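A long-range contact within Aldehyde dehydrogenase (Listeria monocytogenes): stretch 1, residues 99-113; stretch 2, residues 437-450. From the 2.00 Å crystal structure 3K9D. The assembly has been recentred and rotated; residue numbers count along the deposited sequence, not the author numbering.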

# COMPACT_ATOMS: atom_id res chain seq x y z
N GLU A 99 7.56 27.41 2.80
CA GLU A 99 8.98 27.38 2.41
C GLU A 99 9.18 26.55 1.14
O GLU A 99 9.83 27.00 0.19
CB GLU A 99 9.86 26.80 3.53
CG GLU A 99 9.63 27.38 4.93
CD GLU A 99 9.53 28.90 4.95
OE1 GLU A 99 10.49 29.58 4.53
OE2 GLU A 99 8.47 29.40 5.39
N LYS A 100 8.62 25.34 1.14
CA LYS A 100 8.67 24.46 -0.02
C LYS A 100 7.60 24.81 -1.07
O LYS A 100 7.70 24.39 -2.24
CB LYS A 100 8.53 23.00 0.41
CG LYS A 100 9.84 22.38 0.88
CD LYS A 100 9.73 20.87 1.00
CE LYS A 100 11.11 20.20 1.02
NZ LYS A 100 11.84 20.38 2.32
N LYS A 101 6.60 25.59 -0.65
CA LYS A 101 5.42 25.95 -1.45
C LYS A 101 4.63 24.72 -1.87
O LYS A 101 4.29 24.54 -3.04
CB LYS A 101 5.78 26.86 -2.63
CG LYS A 101 5.98 28.30 -2.22
CD LYS A 101 6.50 29.14 -3.39
CE LYS A 101 8.00 29.42 -3.25
NZ LYS A 101 8.27 30.53 -2.28
N VAL A 102 4.37 23.85 -0.88
CA VAL A 102 3.64 22.60 -1.06
C VAL A 102 2.57 22.48 0.03
O VAL A 102 2.87 22.52 1.22
CB VAL A 102 4.58 21.36 -0.98
CG1 VAL A 102 3.78 20.05 -1.15
CG2 VAL A 102 5.70 21.41 -2.01
N MET A 103 1.31 22.35 -0.39
CA MET A 103 0.20 22.11 0.53
C MET A 103 -0.18 20.64 0.45
O MET A 103 0.00 20.01 -0.59
CB MET A 103 -1.01 22.97 0.15
CG MET A 103 -0.69 24.46 -0.04
SD MET A 103 -2.16 25.51 -0.04
CE MET A 103 -2.92 25.13 -1.61
N GLU A 104 -0.71 20.10 1.55
CA GLU A 104 -1.16 18.70 1.60
C GLU A 104 -2.62 18.61 2.04
O GLU A 104 -3.03 19.26 3.00
CB GLU A 104 -0.27 17.84 2.52
CG GLU A 104 1.18 17.78 2.11
CD GLU A 104 2.00 16.77 2.90
OE1 GLU A 104 1.43 15.86 3.54
OE2 GLU A 104 3.24 16.89 2.86
N VAL A 105 -3.38 17.79 1.32
CA VAL A 105 -4.83 17.63 1.52
C VAL A 105 -5.12 16.14 1.60
O VAL A 105 -4.72 15.37 0.72
CB VAL A 105 -5.65 18.26 0.33
CG1 VAL A 105 -7.16 17.92 0.41
CG2 VAL A 105 -5.46 19.77 0.27
N ALA A 106 -5.83 15.73 2.65
CA ALA A 106 -6.29 14.36 2.81
C ALA A 106 -7.42 14.04 1.82
O ALA A 106 -8.40 14.78 1.69
CB ALA A 106 -6.74 14.13 4.23
N VAL A 107 -7.26 12.92 1.12
CA VAL A 107 -8.27 12.46 0.18
C VAL A 107 -8.73 11.09 0.62
O VAL A 107 -7.92 10.16 0.64
CB VAL A 107 -7.70 12.35 -1.26
CG1 VAL A 107 -8.76 11.85 -2.22
CG2 VAL A 107 -7.19 13.68 -1.73
N PRO A 108 -10.02 10.94 0.97
CA PRO A 108 -10.56 9.64 1.39
C PRO A 108 -10.42 8.62 0.26
O PRO A 108 -10.53 8.99 -0.91
CB PRO A 108 -12.05 9.93 1.62
CG PRO A 108 -12.12 11.38 1.87
CD PRO A 108 -11.07 11.99 0.99
N LEU A 109 -10.16 7.37 0.62
CA LEU A 109 -10.01 6.30 -0.37
C LEU A 109 -11.31 6.09 -1.15
O LEU A 109 -11.28 5.92 -2.37
CB LEU A 109 -9.50 4.99 0.29
CG LEU A 109 -8.00 4.62 0.26
CD1 LEU A 109 -7.07 5.84 0.32
CD2 LEU A 109 -7.59 3.54 1.30
N GLY A 110 -12.45 6.15 -0.47
CA GLY A 110 -13.72 5.82 -1.09
C GLY A 110 -14.52 4.77 -0.35
O GLY A 110 -14.79 4.92 0.84
N VAL A 111 -14.93 3.71 -1.04
CA VAL A 111 -15.70 2.64 -0.37
C VAL A 111 -14.75 1.51 0.04
O VAL A 111 -14.13 0.87 -0.82
CB VAL A 111 -16.81 2.06 -1.28
CG1 VAL A 111 -17.59 0.96 -0.55
CG2 VAL A 111 -17.74 3.14 -1.76
N VAL A 112 -14.64 1.30 1.35
CA VAL A 112 -13.78 0.28 1.94
C VAL A 112 -14.52 -1.06 1.96
O VAL A 112 -15.72 -1.11 2.25
CB VAL A 112 -13.35 0.69 3.39
CG1 VAL A 112 -12.40 -0.32 4.01
CG2 VAL A 112 -12.67 2.06 3.39
N ALA A 113 -13.81 -2.14 1.63
CA ALA A 113 -14.33 -3.49 1.82
C ALA A 113 -13.67 -4.08 3.05
O ALA A 113 -12.46 -4.31 3.08
CB ALA A 113 -14.06 -4.34 0.61
N GLU A 437 -4.69 6.78 9.03
CA GLU A 437 -3.59 7.17 8.14
C GLU A 437 -3.26 6.16 7.04
O GLU A 437 -2.45 6.45 6.16
CB GLU A 437 -2.34 7.52 8.97
CG GLU A 437 -2.46 8.84 9.73
CD GLU A 437 -1.21 9.22 10.51
OE1 GLU A 437 -1.32 10.08 11.40
OE2 GLU A 437 -0.12 8.66 10.24
N ASN A 438 -3.87 4.98 7.10
CA ASN A 438 -3.80 3.99 6.02
C ASN A 438 -5.03 4.02 5.11
O ASN A 438 -5.16 3.19 4.20
CB ASN A 438 -3.66 2.58 6.61
CG ASN A 438 -2.51 2.47 7.58
OD1 ASN A 438 -2.68 2.65 8.78
ND2 ASN A 438 -1.32 2.20 7.06
N LEU A 439 -5.94 4.94 5.40
CA LEU A 439 -7.24 5.00 4.74
C LEU A 439 -7.56 6.38 4.16
O LEU A 439 -8.72 6.71 3.92
CB LEU A 439 -8.35 4.53 5.69
CG LEU A 439 -8.20 3.06 6.09
CD1 LEU A 439 -8.93 2.82 7.39
CD2 LEU A 439 -8.68 2.10 4.97
N PHE A 440 -6.52 7.18 3.96
CA PHE A 440 -6.59 8.33 3.07
C PHE A 440 -5.31 8.47 2.27
O PHE A 440 -4.23 8.06 2.74
CB PHE A 440 -7.03 9.65 3.76
CG PHE A 440 -6.06 10.19 4.78
CD1 PHE A 440 -5.05 11.06 4.41
CD2 PHE A 440 -6.21 9.87 6.12
CE1 PHE A 440 -4.16 11.57 5.36
CE2 PHE A 440 -5.33 10.38 7.08
CZ PHE A 440 -4.30 11.22 6.70
N ASN A 441 -5.44 9.01 1.05
CA ASN A 441 -4.31 9.41 0.23
C ASN A 441 -3.99 10.87 0.53
O ASN A 441 -4.86 11.63 0.93
CB ASN A 441 -4.66 9.31 -1.27
CG ASN A 441 -4.82 7.90 -1.77
OD1 ASN A 441 -5.77 7.61 -2.49
ND2 ASN A 441 -3.87 7.01 -1.43
N ILE A 442 -2.74 11.27 0.32
CA ILE A 442 -2.38 12.67 0.38
C ILE A 442 -2.26 13.29 -1.02
O ILE A 442 -1.48 12.82 -1.85
CB ILE A 442 -1.10 12.88 1.20
CG1 ILE A 442 -1.33 12.39 2.65
CG2 ILE A 442 -0.62 14.33 1.13
CD1 ILE A 442 -0.68 13.22 3.74
N ARG A 443 -3.07 14.32 -1.28
CA ARG A 443 -2.91 15.17 -2.46
C ARG A 443 -1.96 16.33 -2.16
O ARG A 443 -2.15 17.06 -1.19
CB ARG A 443 -4.26 15.70 -2.93
CG ARG A 443 -4.21 16.82 -3.97
CD ARG A 443 -5.58 17.47 -4.17
NE ARG A 443 -6.63 16.47 -4.39
CZ ARG A 443 -7.86 16.54 -3.89
NH1 ARG A 443 -8.22 17.55 -3.10
NH2 ARG A 443 -8.73 15.57 -4.16
N ARG A 444 -0.94 16.49 -3.00
CA ARG A 444 -0.00 17.60 -2.86
C ARG A 444 -0.15 18.66 -3.93
O ARG A 444 -0.22 18.36 -5.13
CB ARG A 444 1.43 17.09 -2.81
CG ARG A 444 1.70 16.29 -1.55
CD ARG A 444 2.64 15.19 -1.85
NE ARG A 444 2.84 14.29 -0.72
CZ ARG A 444 2.36 13.05 -0.67
NH1 ARG A 444 1.60 12.58 -1.66
NH2 ARG A 444 2.63 12.29 0.38
N ILE A 445 -0.22 19.91 -3.48
CA ILE A 445 -0.43 21.04 -4.37
C ILE A 445 0.85 21.84 -4.30
O ILE A 445 1.20 22.36 -3.24
CB ILE A 445 -1.66 21.89 -3.95
CG1 ILE A 445 -2.91 21.02 -3.90
CG2 ILE A 445 -1.86 23.09 -4.90
CD1 ILE A 445 -3.18 20.36 -2.55
N ALA A 446 1.56 21.91 -5.43
CA ALA A 446 2.91 22.46 -5.46
C ALA A 446 3.07 23.55 -6.50
O ALA A 446 2.62 23.39 -7.63
CB ALA A 446 3.91 21.35 -5.70
N THR A 447 3.74 24.63 -6.09
CA THR A 447 4.03 25.80 -6.91
C THR A 447 5.43 25.72 -7.50
O THR A 447 6.37 25.33 -6.80
CB THR A 447 3.91 27.10 -6.06
OG1 THR A 447 2.60 27.14 -5.46
CG2 THR A 447 4.12 28.36 -6.89
N GLY A 448 5.56 26.09 -8.78
CA GLY A 448 6.86 26.15 -9.46
C GLY A 448 7.87 27.03 -8.76
O GLY A 448 7.58 28.16 -8.37
N VAL A 449 9.07 26.48 -8.59
CA VAL A 449 10.18 27.19 -7.94
C VAL A 449 11.38 27.32 -8.89
O VAL A 449 12.37 28.00 -8.59
CB VAL A 449 10.59 26.52 -6.59
CG1 VAL A 449 9.48 26.67 -5.53
CG2 VAL A 449 10.96 25.04 -6.78
N LEU A 450 11.28 26.66 -10.05
CA LEU A 450 12.38 26.57 -11.01
C LEU A 450 11.84 26.54 -12.43
O LEU A 450 10.68 26.21 -12.65
CB LEU A 450 13.22 25.31 -10.76
CG LEU A 450 14.32 25.28 -9.69
CD1 LEU A 450 15.17 24.03 -9.88
CD2 LEU A 450 15.22 26.51 -9.70
O HOH W 1 6.97 23.39 -5.03
O HOH W 2 1.27 25.38 -3.53

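Two strands more than three hundred residues apart in sequence, 102-108 and 440-447, lie side by side and antiparallel, and the contact between the stretches buries 1049 Å² in all. The backbone sets the register. M103, V105 and V107 pair with I445, R443 and N441, each pair closed by two hydrogen bonds: M103 N to I445 O and I445 N to M103 O are both 2.9 Å, while V107 N to N441 O is 2.7 Å and N441 N to V107 O is 2.8 Å. T447 N to K101 O, at 3.1 Å, extends the ladder by one rung. Between the rungs, CA-H...O contacts such as V102 CA to I445 O at 3.3 Å use the space that the non-hydrogen-bonded pairs leave.

This alternation sorts the side chains onto two faces. On the face of M103, V105 and V107, the methyls of V105 and V107 are bumps that I445 and R443 reach diagonally and pack against. I445 reaches diagonally, its CD1 meeting V105 CG2 at 3.7 Å, while its CG2 lies 4.0 Å from M103 CE. R443 leans the same way, one pair further along: its guanidinium lays one face over V107 CG2, with NH2 3.4 Å from that methyl, and NH1 comes 3.7 Å from V105 CG1. The flat group thus packs on aliphatic surface while NE and NH1 are hydrogen-bonded elsewhere in the structure, so the buried R443 has polar partners for NE and NH1 as well as aliphatic neighbours.

The other face is built on size contrast. A106 is small, and F440, with chi1 near +60°, brings its ring alongside, CD1 to A106 CB at 3.5 Å. Small again meets modest at V102 and A446, where CG2 to CB is 4.1 Å. Between them E104 and R444 touch through their aliphatic parts, CG to CG at 4.0 Å; their charges are near but form no salt bridge, E104 OE2 to R444 NE being 4.4 Å.

Beyond the strand pairing, L109 plugs the end. Its CB points sideways, yet its tip comes nearer: CD2 meets L439 CD2 at 4.1 Å and CD1 reaches N441 OD1 at 3.6 Å. L439 also touches V112, CD2 to CG2 at 4.3 Å, so one leucine links two parts of the first stretch. Next to L109, G110 adopts backbone angles that would jam a CB against the preceding carbonyl, a demand for glycine independent of this contact.

At the opposite end, water 1 bridges K100 O (3.1 Å) and T447 O (2.7 Å), and K101 touches V449 through its aliphatic part, CE to CG1 at 3.9 Å, while its end leads away.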